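Local coordinates for cryptic loci regulator 2 (Schizosaccharomyces pombe 972h-, PDB 5IKJ), which promotes transcriptional silencing and proper nucleosome positioning at heterochromatic loci as part of the histone-deacetylase-containing repressor complex SHREC, at residues Asp530-Tyr533 / Glu534-Ser538. Residues are numbered along the deposited sequence; the frame is centred on the assembly and turned at random.
Sequences DDFY and EYLLS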
loop_
_atom_site.group_PDB
_atom_site.type_symbol
_atom_site.label_atom_id
_atom_site.label_comp_id
_atom_site.label_asym_id
_atom_site.label_seq_id
_atom_site.Cartn_x
_atom_site.Cartn_y
_atom_site.Cartn_z
ATOM N N ASP A 530 -0.625 14.195 19.773
ATOM C CA ASP A 530 -1.204 12.894 20.097
ATOM C C ASP A 530 -2.681 12.977 20.460
ATOM O O ASP A 530 -3.390 11.971 20.346
ATOM C CB ASP A 530 -0.428 12.240 21.244
ATOM C CG ASP A 530 0.793 11.477 20.764
ATOM O OD1 ASP A 530 0.800 11.028 19.597
ATOM O OD2 ASP A 530 1.745 11.317 21.556
ATOM N N ASP A 531 -3.166 14.141 20.900
ATOM C CA ASP A 531 -4.582 14.263 21.234
ATOM C C ASP A 531 -5.461 14.055 20.007
ATOM O O ASP A 531 -6.583 13.547 20.127
ATOM C CB ASP A 531 -4.859 15.630 21.856
ATOM C CG ASP A 531 -4.479 16.772 20.939
ATOM O OD1 ASP A 531 -3.570 16.581 20.105
ATOM O OD2 ASP A 531 -5.089 17.857 21.048
ATOM N N PHE A 532 -4.971 14.448 18.828
ATOM C CA PHE A 532 -5.689 14.227 17.577
ATOM C C PHE A 532 -6.287 12.829 17.507
ATOM O O PHE A 532 -7.464 12.655 17.173
ATOM C CB PHE A 532 -4.731 14.454 16.405
ATOM C CG PHE A 532 -5.384 14.368 15.053
ATOM C CD1 PHE A 532 -5.492 13.154 14.394
ATOM C CD2 PHE A 532 -5.870 15.507 14.432
ATOM C CE1 PHE A 532 -6.084 13.077 13.148
ATOM C CE2 PHE A 532 -6.462 15.435 13.187
ATOM C CZ PHE A 532 -6.569 14.219 12.544
ATOM N N TYR A 533 -5.481 11.816 17.823
ATOM C CA TYR A 533 -5.913 10.434 17.679
ATOM C C TYR A 533 -6.821 9.984 18.815
ATOM O O TYR A 533 -7.601 9.042 18.629
ATOM C CB TYR A 533 -4.683 9.534 17.568
ATOM C CG TYR A 533 -3.814 9.911 16.393
ATOM C CD1 TYR A 533 -4.071 9.406 15.126
ATOM C CD2 TYR A 533 -2.758 10.798 16.543
ATOM C CE1 TYR A 533 -3.289 9.760 14.045
ATOM C CE2 TYR A 533 -1.971 11.160 15.469
ATOM C CZ TYR A 533 -2.242 10.637 14.220
ATOM O OH TYR A 533 -1.460 10.993 13.147
ATOM N N GLU A 534 -6.819 10.727 19.915
ATOM C CA GLU A 534 -7.741 10.470 21.003
ATOM C C GLU A 534 -9.093 10.970 20.485
ATOM O O GLU A 534 -10.066 10.231 20.470
ATOM C CB GLU A 534 -7.325 11.209 22.270
ATOM C CG GLU A 534 -8.339 11.105 23.396
ATOM C CD GLU A 534 -7.712 11.199 24.772
ATOM O OE1 GLU A 534 -6.637 11.814 24.905
ATOM O OE2 GLU A 534 -8.303 10.656 25.723
ATOM N N TYR A 535 -9.138 12.226 20.040
ATOM C CA TYR A 535 -10.351 12.793 19.461
ATOM C C TYR A 535 -10.870 11.925 18.321
ATOM O O TYR A 535 -12.059 11.586 18.274
ATOM C CB TYR A 535 -10.082 14.213 18.960
ATOM C CG TYR A 535 -9.774 15.216 20.047
ATOM C CD1 TYR A 535 -10.732 15.565 20.990
ATOM C CD2 TYR A 535 -8.531 15.829 20.119
ATOM C CE1 TYR A 535 -10.455 16.487 21.982
ATOM C CE2 TYR A 535 -8.245 16.753 21.105
ATOM C CZ TYR A 535 -9.211 17.079 22.034
ATOM O OH TYR A 535 -8.926 17.998 23.017
ATOM N N LEU A 536 -9.987 11.560 17.388
ATOM C CA LEU A 536 -10.400 10.784 16.222
ATOM C C LEU A 536 -11.137 9.520 16.641
ATOM O O LEU A 536 -12.229 9.228 16.141
ATOM C CB LEU A 536 -9.178 10.440 15.365
ATOM C CG LEU A 536 -9.422 10.118 13.886
ATOM C CD1 LEU A 536 -8.095 9.954 13.159
ATOM C CD2 LEU A 536 -10.268 8.870 13.695
ATOM N N LEU A 537 -10.546 8.764 17.550
ATOM C CA LEU A 537 -11.155 7.527 17.997
ATOM C C LEU A 537 -12.579 7.740 18.475
ATOM O O LEU A 537 -13.456 6.927 18.213
ATOM C CB LEU A 537 -10.327 6.888 19.102
ATOM C CG LEU A 537 -10.890 5.556 19.569
ATOM C CD1 LEU A 537 -11.216 4.691 18.371
ATOM C CD2 LEU A 537 -9.923 4.849 20.495
ATOM N N SER A 538 -12.804 8.839 19.177
ATOM C CA SER A 538 -14.126 9.137 19.693
ATOM C C SER A 538 -15.064 9.536 18.582
ATOM O O SER A 538 -16.254 9.266 18.640
ATOM C CB SER A 538 -14.054 10.267 20.714
ATOM O OG SER A 538 -13.379 9.849 21.876
#
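The edge of the Tyr535 ring meets the Asp531 carboxylate. Asp531 OD2 lies in the ring plane, 3.3 Å from Tyr535 CE2, and the carboxylate plane is turned 67° from the ring. Tyr535 CD2 comes closer still to Asp531 O, at 3.0 Å and obliquely. The CG of Asp531 sits between its backbone N and carbonyl carbon (chi1 59°), which brings OD2 to the ring edge. Its other oxygen, OD1, is hydrogen-bonded to the hydroxyl of Tyr300 and makes a weak bond to the N of Phe532. One face of the Tyr533 ring is covered by Phe532, whose CD1 stands 3.9 Å above the centre. The Phe532 ring packs edge-to-face with Tyr300 and meets Phe302 with planes about 35° apart. Phe532 CE1 also touches Leu536 CD1, at 3.7 Å. Asp531, Phe532, Tyr535 and Leu536 lie in the N-terminal part of helix 531-540. Asp531 O accepts the N of Tyr535 at 2.9 Å and, weakly, that of Glu534. Leu536 N bonds to Phe532 O at 2.8 Å. Phe532 and Leu536 pack the helix onto three strands (255-266, 288-294, 300-304) of the five-stranded antiparallel sheet, while Tyr533 and Leu537 pack on another protein's chain, to which Asp530 is salt-bridged.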